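Local coordinates for oxidoreductase, NAD-binding/iron-sulfur cluster-binding protein (Nitratireductor pacificus pht-3B, PDB 6ZXU) that acts as a catabolic reductive dehalogenase, holding cobalamin and two [4Fe-4S] clusters and probably passing electrons through the clusters to the corrinoid, at residues 624-628 and 629-633; 685-688 and 689-692. One frame throughout, in Å; residues are numbered along the deposited sequence.

Overall arrangement
Following the chain from its N terminus, contact 1 comes first: residues 624-628 are the last turn of helix 619-628, and residues 629-633 turn the backbone out of that helix into the loop leading to strand 645-647. Contact 2, residues 685-692, follows in the loop between helix 671-674 and helix 700-709. Each closes a tight local turn of its own; the two lie in series, neither nested nor crossed. The centres of contact 1 and contact 2 are about 44 Å apart, and the two do not touch. Contact 1 is fastened to the region of a [4Fe-4S] cluster through Lys544, whereas contact 2 lies on the cobalamin side, against helix 317-323 and the loop holding Ser408.

Contact 1: residues 624-628 and 629-633; sequences AMDDA and LQNGK
The carboxylate oxygen OD1 of Asp626 takes a hydrogen bond from the side-chain amide of Asn631, with 2.7 Å between OD1 and ND2. The amide nitrogen reaches OD1 from above the carboxylate plane, 60° out of it, and the two flat groups are turned 54° against each other. Asp626 has CG anti to its own nitrogen (chi1 -161°), which brings the carboxylate alongside the Asn631 side chain, whose CB also packs on it. The same two residues are joined through the backbone: Asn631 N donates to Asp626 O at 3.0 Å, nearly in line with the carbonyl. With the 2.7 Å bond from Gln630 N to Asp627 O, this makes a Schellman motif that ends the helix. Gln630 is its C-prime residue, at positive phi. Just before it, Leu629 N still makes a helical bond of 2.9 Å to Met625 O, and Leu629 CD2 rests on Met625 CE at 3.7 Å, an apolar patch near the surface. A type II turn from Gln630 to Lys633 follows, and its third residue, Gly632, also has positive phi, a conformation in which any side chain would collide with the carbonyl oxygen of Asn631, hence glycine. Lys544 forms salt bridges with both Asp626 OD2 and Asp627 OD1 and a hydrogen bond with Asn631 O; Arg547 pairs with Asp627 OD2. Asp626 thus divides its carboxylate between an amide and an ammonium group. The C-terminal end of the helix dipole would tend to raise the pKa of both aspartates, and Lys544 and Arg547 probably counter this and favour the ionised carboxylates.

Contact 2: residues 685-688 and 689-692; sequences QPPP and GTTL
Thr690 reaches back to Pro687 with two donors of one residue: OG1 lies 2.6 Å from Pro687 O, and Thr690 N gives the same oxygen a bond of 3.1 Å. Both donors stand slightly off the carbonyl plane, by 22° and 23°. The hydroxyl sits beside its own backbone nitrogen (chi1 -49°), so both can reach one acceptor; it also lies against the ring of Pro687, 3.4 Å from CD. CB and the methyl branch CG2 of Thr690 pack on Pro686 CB, with 3.8 Å between the two CB atoms. A valine here would keep much of that packing but would probably leave Pro687 O with the backbone bond alone from this residue. The turn is set by its corners: Pro688 has the phi its ring imposes, and Gly689, at positive phi, takes a conformation where a CB would clash with Pro688 O. Further out, Ser408 OG bonds to Gly689 N, Pro688 leans on Ala407, and Pro686 packs on Arg314 and on Arg320 of helix 317-323, the helix that contributes Phe317 to the cobalamin site. Proline followed by glycine at the two central positions is the classic sequence of a type II beta turn, here running from Pro687 to Thr690.

Contact 1: residues 624-628 and 629-633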
ATOM      1  N   ALA A 624      -8.086  11.347  24.639  1.00 17.10           N
ATOM      2  CA  ALA A 624      -9.143  12.361  24.788  1.00 18.21           C
ATOM      3  C   ALA A 624      -8.893  13.585  23.924  1.00 19.32           C
ATOM      4  O   ALA A 624      -9.834  14.108  23.291  1.00 17.36           O
ATOM      5  CB  ALA A 624      -9.282  12.744  26.233  1.00 18.19           C
ATOM      6  N   MET A 625      -7.646  14.010  23.826  1.00 17.58           N
ATOM      7  CA  MET A 625      -7.355  15.174  22.996  1.00 18.99           C
ATOM      8  C   MET A 625      -7.473  14.898  21.533  1.00 19.78           C
ATOM      9  O   MET A 625      -7.686  15.817  20.730  1.00 17.02           O
ATOM     10  CB  MET A 625      -5.986  15.784  23.328  1.00 21.63           C
ATOM     11  CG  MET A 625      -5.938  16.518  24.686  1.00 29.23           C
ATOM     12  SD  MET A 625      -7.255  17.763  25.016  1.00 27.07           S
ATOM     13  CE  MET A 625      -6.895  18.866  23.688  1.00 26.91           C
ATOM     14  N   ASP A 626      -7.363  13.625  21.148  1.00 17.33           N
ATOM     15  CA  ASP A 626      -7.510  13.310  19.766  1.00 20.09           C
ATOM     16  C   ASP A 626      -8.935  13.688  19.281  1.00 18.56           C
ATOM     17  O   ASP A 626      -9.108  14.080  18.175  1.00 17.76           O
ATOM     18  CB  ASP A 626      -7.238  11.819  19.511  1.00 20.75           C
ATOM     19  CG  ASP A 626      -6.939  11.545  18.032  1.00 21.61           C
ATOM     20  OD1 ASP A 626      -5.830  12.002  17.599  1.00 24.11           O
ATOM     21  OD2 ASP A 626      -7.751  10.860  17.328  1.00 21.12           O
ATOM     22  N   ASP A 627      -9.920  13.476  20.141  1.00 19.13           N
ATOM     23  CA  ASP A 627     -11.321  13.943  19.839  1.00 20.22           C
ATOM     24  C   ASP A 627     -11.505  15.447  20.018  1.00 22.33           C
ATOM     25  O   ASP A 627     -12.074  16.105  19.147  1.00 23.37           O
ATOM     26  CB  ASP A 627     -12.259  13.185  20.729  1.00 19.71           C
ATOM     27  CG  ASP A 627     -12.446  11.792  20.218  1.00 24.57           C
ATOM     28  OD1 ASP A 627     -12.376  11.623  18.921  1.00 25.58           O
ATOM     29  OD2 ASP A 627     -12.676  10.884  21.075  1.00 23.99           O
ATOM     30  N   ALA A 628     -10.956  16.002  21.112  1.00 23.94           N
ATOM     31  CA  ALA A 628     -11.130  17.446  21.402  1.00 22.33           C
ATOM     32  C   ALA A 628     -10.545  18.274  20.280  1.00 27.16           C
ATOM     33  O   ALA A 628     -11.179  19.245  19.852  1.00 32.33           O
ATOM     34  CB  ALA A 628     -10.525  17.823  22.695  1.00 22.10           C
ATOM     35  N   LEU A 629      -9.406  17.869  19.730  1.00 24.23           N
ATOM     36  CA  LEU A 629      -8.839  18.534  18.574  1.00 25.27           C
ATOM     37  C   LEU A 629      -9.439  18.107  17.232  1.00 25.58           C
ATOM     38  O   LEU A 629      -8.962  18.518  16.172  1.00 27.38           O
ATOM     39  CB  LEU A 629      -7.322  18.355  18.557  1.00 27.38           C
ATOM     40  CG  LEU A 629      -6.663  18.823  19.870  1.00 30.60           C
ATOM     41  CD1 LEU A 629      -5.172  18.579  19.847  1.00 34.90           C
ATOM     42  CD2 LEU A 629      -6.916  20.262  20.221  1.00 32.75           C
ATOM     43  N   GLN A 630     -10.501  17.311  17.274  1.00 23.77           N
ATOM     44  CA  GLN A 630     -11.178  16.841  16.054  1.00 30.03           C
ATOM     45  C   GLN A 630     -10.316  16.120  14.992  1.00 28.83           C
ATOM     46  O   GLN A 630     -10.501  16.313  13.797  1.00 23.42           O
ATOM     47  CB  GLN A 630     -11.898  18.009  15.403  1.00 35.61           C
ATOM     48  CG  GLN A 630     -12.951  18.564  16.358  1.00 39.02           C
ATOM     49  CD  GLN A 630     -13.667  19.666  15.683  1.00 44.39           C
ATOM     50  OE1 GLN A 630     -14.827  19.492  15.343  1.00 55.22           O
ATOM     51  NE2 GLN A 630     -12.949  20.779  15.375  1.00 46.64           N
ATOM     52  N   ASN A 631      -9.363  15.296  15.461  1.00 23.48           N
ATOM     53  CA  ASN A 631      -8.602  14.461  14.570  1.00 23.14           C
ATOM     54  C   ASN A 631      -9.579  13.476  13.997  1.00 20.85           C
ATOM     55  O   ASN A 631     -10.459  12.969  14.670  1.00 19.88           O
ATOM     56  CB  ASN A 631      -7.450  13.802  15.300  1.00 25.56           C
ATOM     57  CG  ASN A 631      -6.384  14.798  15.698  1.00 27.98           C
ATOM     58  OD1 ASN A 631      -6.195  15.774  15.050  1.00 30.73           O
ATOM     59  ND2 ASN A 631      -5.711  14.558  16.769  1.00 29.42           N
ATOM     60  N   GLY A 632      -9.471  13.280  12.699  1.00 21.40           N
ATOM     61  CA  GLY A 632     -10.431  12.470  11.973  1.00 26.31           C
ATOM     62  C   GLY A 632     -11.466  13.262  11.189  1.00 23.50           C
ATOM     63  O   GLY A 632     -12.169  12.700  10.378  1.00 21.57           O
ATOM     64  N   LYS A 633     -11.611  14.543  11.456  1.00 25.72           N
ATOM     65  CA  LYS A 633     -12.418  15.420  10.604  1.00 27.50           C
ATOM     66  C   LYS A 633     -11.891  15.351   9.157  1.00 29.33           C
ATOM     67  O   LYS A 633     -10.703  15.157   8.938  1.00 35.84           O
ATOM     68  CB  LYS A 633     -12.399  16.838  11.173  1.00 32.09           C
ATOM     69  CG  LYS A 633     -13.285  17.825  10.412  1.00 38.38           C
ATOM     70  CD  LYS A 633     -13.405  19.271  10.952  1.00 48.93           C
ATOM     71  CE  LYS A 633     -14.228  19.327  12.230  1.00 54.26           C
ATOM     72  NZ  LYS A 633     -15.660  18.895  12.112  1.00 64.47           N
TER

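Contact 2: residues 685-688 and 689-692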
ATOM      1  N   GLN A 685     -17.225 -22.301  10.464  1.00 16.38           N
ATOM      2  CA  GLN A 685     -16.726 -22.039   9.158  1.00 18.82           C
ATOM      3  C   GLN A 685     -17.043 -23.255   8.249  1.00 20.14           C
ATOM      4  O   GLN A 685     -17.221 -24.331   8.766  1.00 20.31           O
ATOM      5  CB  GLN A 685     -15.225 -21.800   9.222  1.00 19.61           C
ATOM      6  CG  GLN A 685     -14.869 -20.468   9.881  1.00 18.82           C
ATOM      7  CD  GLN A 685     -15.083 -19.274   8.950  1.00 19.61           C
ATOM      8  OE1 GLN A 685     -16.102 -19.157   8.324  1.00 19.46           O
ATOM      9  NE2 GLN A 685     -14.102 -18.347   8.909  1.00 19.17           N
ATOM     10  N   PRO A 686     -17.013 -23.080   6.921  1.00 23.04           N
ATOM     11  CA  PRO A 686     -16.992 -24.249   6.003  1.00 22.68           C
ATOM     12  C   PRO A 686     -15.759 -25.074   6.322  1.00 21.97           C
ATOM     13  O   PRO A 686     -14.662 -24.522   6.512  1.00 22.11           O
ATOM     14  CB  PRO A 686     -16.829 -23.632   4.623  1.00 22.59           C
ATOM     15  CG  PRO A 686     -17.150 -22.175   4.796  1.00 23.06           C
ATOM     16  CD  PRO A 686     -16.869 -21.800   6.181  1.00 23.27           C
ATOM     17  N   PRO A 687     -15.952 -26.374   6.482  1.00 24.00           N
ATOM     18  CA  PRO A 687     -14.804 -27.223   6.900  1.00 21.31           C
ATOM     19  C   PRO A 687     -13.753 -27.288   5.818  1.00 19.64           C
ATOM     20  O   PRO A 687     -14.047 -27.018   4.660  1.00 18.85           O
ATOM     21  CB  PRO A 687     -15.479 -28.599   7.163  1.00 24.08           C
ATOM     22  CG  PRO A 687     -16.855 -28.507   6.540  1.00 21.96           C
ATOM     23  CD  PRO A 687     -17.254 -27.075   6.548  1.00 21.71           C
ATOM     24  N   PRO A 688     -12.517 -27.693   6.166  1.00 20.11           N
ATOM     25  CA  PRO A 688     -11.485 -27.923   5.149  1.00 21.29           C
ATOM     26  C   PRO A 688     -11.979 -28.880   4.064  1.00 19.64           C
ATOM     27  O   PRO A 688     -12.683 -29.837   4.353  1.00 19.92           O
ATOM     28  CB  PRO A 688     -10.347 -28.551   5.925  1.00 19.57           C
ATOM     29  CG  PRO A 688     -10.480 -28.001   7.300  1.00 22.85           C
ATOM     30  CD  PRO A 688     -11.955 -27.862   7.531  1.00 22.27           C
ATOM     31  N   GLY A 689     -11.640 -28.541   2.823  1.00 20.53           N
ATOM     32  CA  GLY A 689     -12.110 -29.226   1.630  1.00 21.17           C
ATOM     33  C   GLY A 689     -13.359 -28.651   0.970  1.00 19.79           C
ATOM     34  O   GLY A 689     -13.713 -29.077  -0.151  1.00 19.40           O
ATOM     35  N   THR A 690     -14.078 -27.738   1.623  1.00 18.31           N
ATOM     36  CA  THR A 690     -15.251 -27.142   1.048  1.00 19.32           C
ATOM     37  C   THR A 690     -14.825 -26.174  -0.061  1.00 18.95           C
ATOM     38  O   THR A 690     -13.862 -25.424   0.089  1.00 16.38           O
ATOM     39  CB  THR A 690     -16.076 -26.409   2.095  1.00 21.36           C
ATOM     40  OG1 THR A 690     -16.278 -27.265   3.255  1.00 20.23           O
ATOM     41  CG2 THR A 690     -17.393 -26.012   1.536  1.00 18.94           C
ATOM     42  N   THR A 691     -15.575 -26.179  -1.159  1.00 18.04           N
ATOM     43  CA  THR A 691     -15.280 -25.283  -2.296  1.00 19.18           C
ATOM     44  C   THR A 691     -16.366 -24.236  -2.502  1.00 19.83           C
ATOM     45  O   THR A 691     -17.374 -24.188  -1.789  1.00 18.73           O
ATOM     46  CB  THR A 691     -15.128 -26.084  -3.590  1.00 21.78           C
ATOM     47  OG1 THR A 691     -16.421 -26.557  -3.988  1.00 21.06           O
ATOM     48  CG2 THR A 691     -14.143 -27.204  -3.371  1.00 18.49           C
ATOM     49  N   LEU A 692     -16.103 -23.318  -3.403  1.00 20.69           N
ATOM     50  CA  LEU A 692     -17.073 -22.274  -3.781  1.00 22.98           C
ATOM     51  C   LEU A 692     -18.366 -22.824  -4.381  1.00 24.86           C
ATOM     52  O   LEU A 692     -19.397 -22.128  -4.339  1.00 25.88           O
ATOM     53  CB  LEU A 692     -16.434 -21.332  -4.810  1.00 25.68           C
ATOM     54  CG  LEU A 692     -15.380 -20.375  -4.282  1.00 24.08           C
ATOM     55  CD1 LEU A 692     -14.585 -19.702  -5.395  1.00 25.32           C
ATOM     56  CD2 LEU A 692     -16.055 -19.319  -3.360  1.00 25.57           C
TER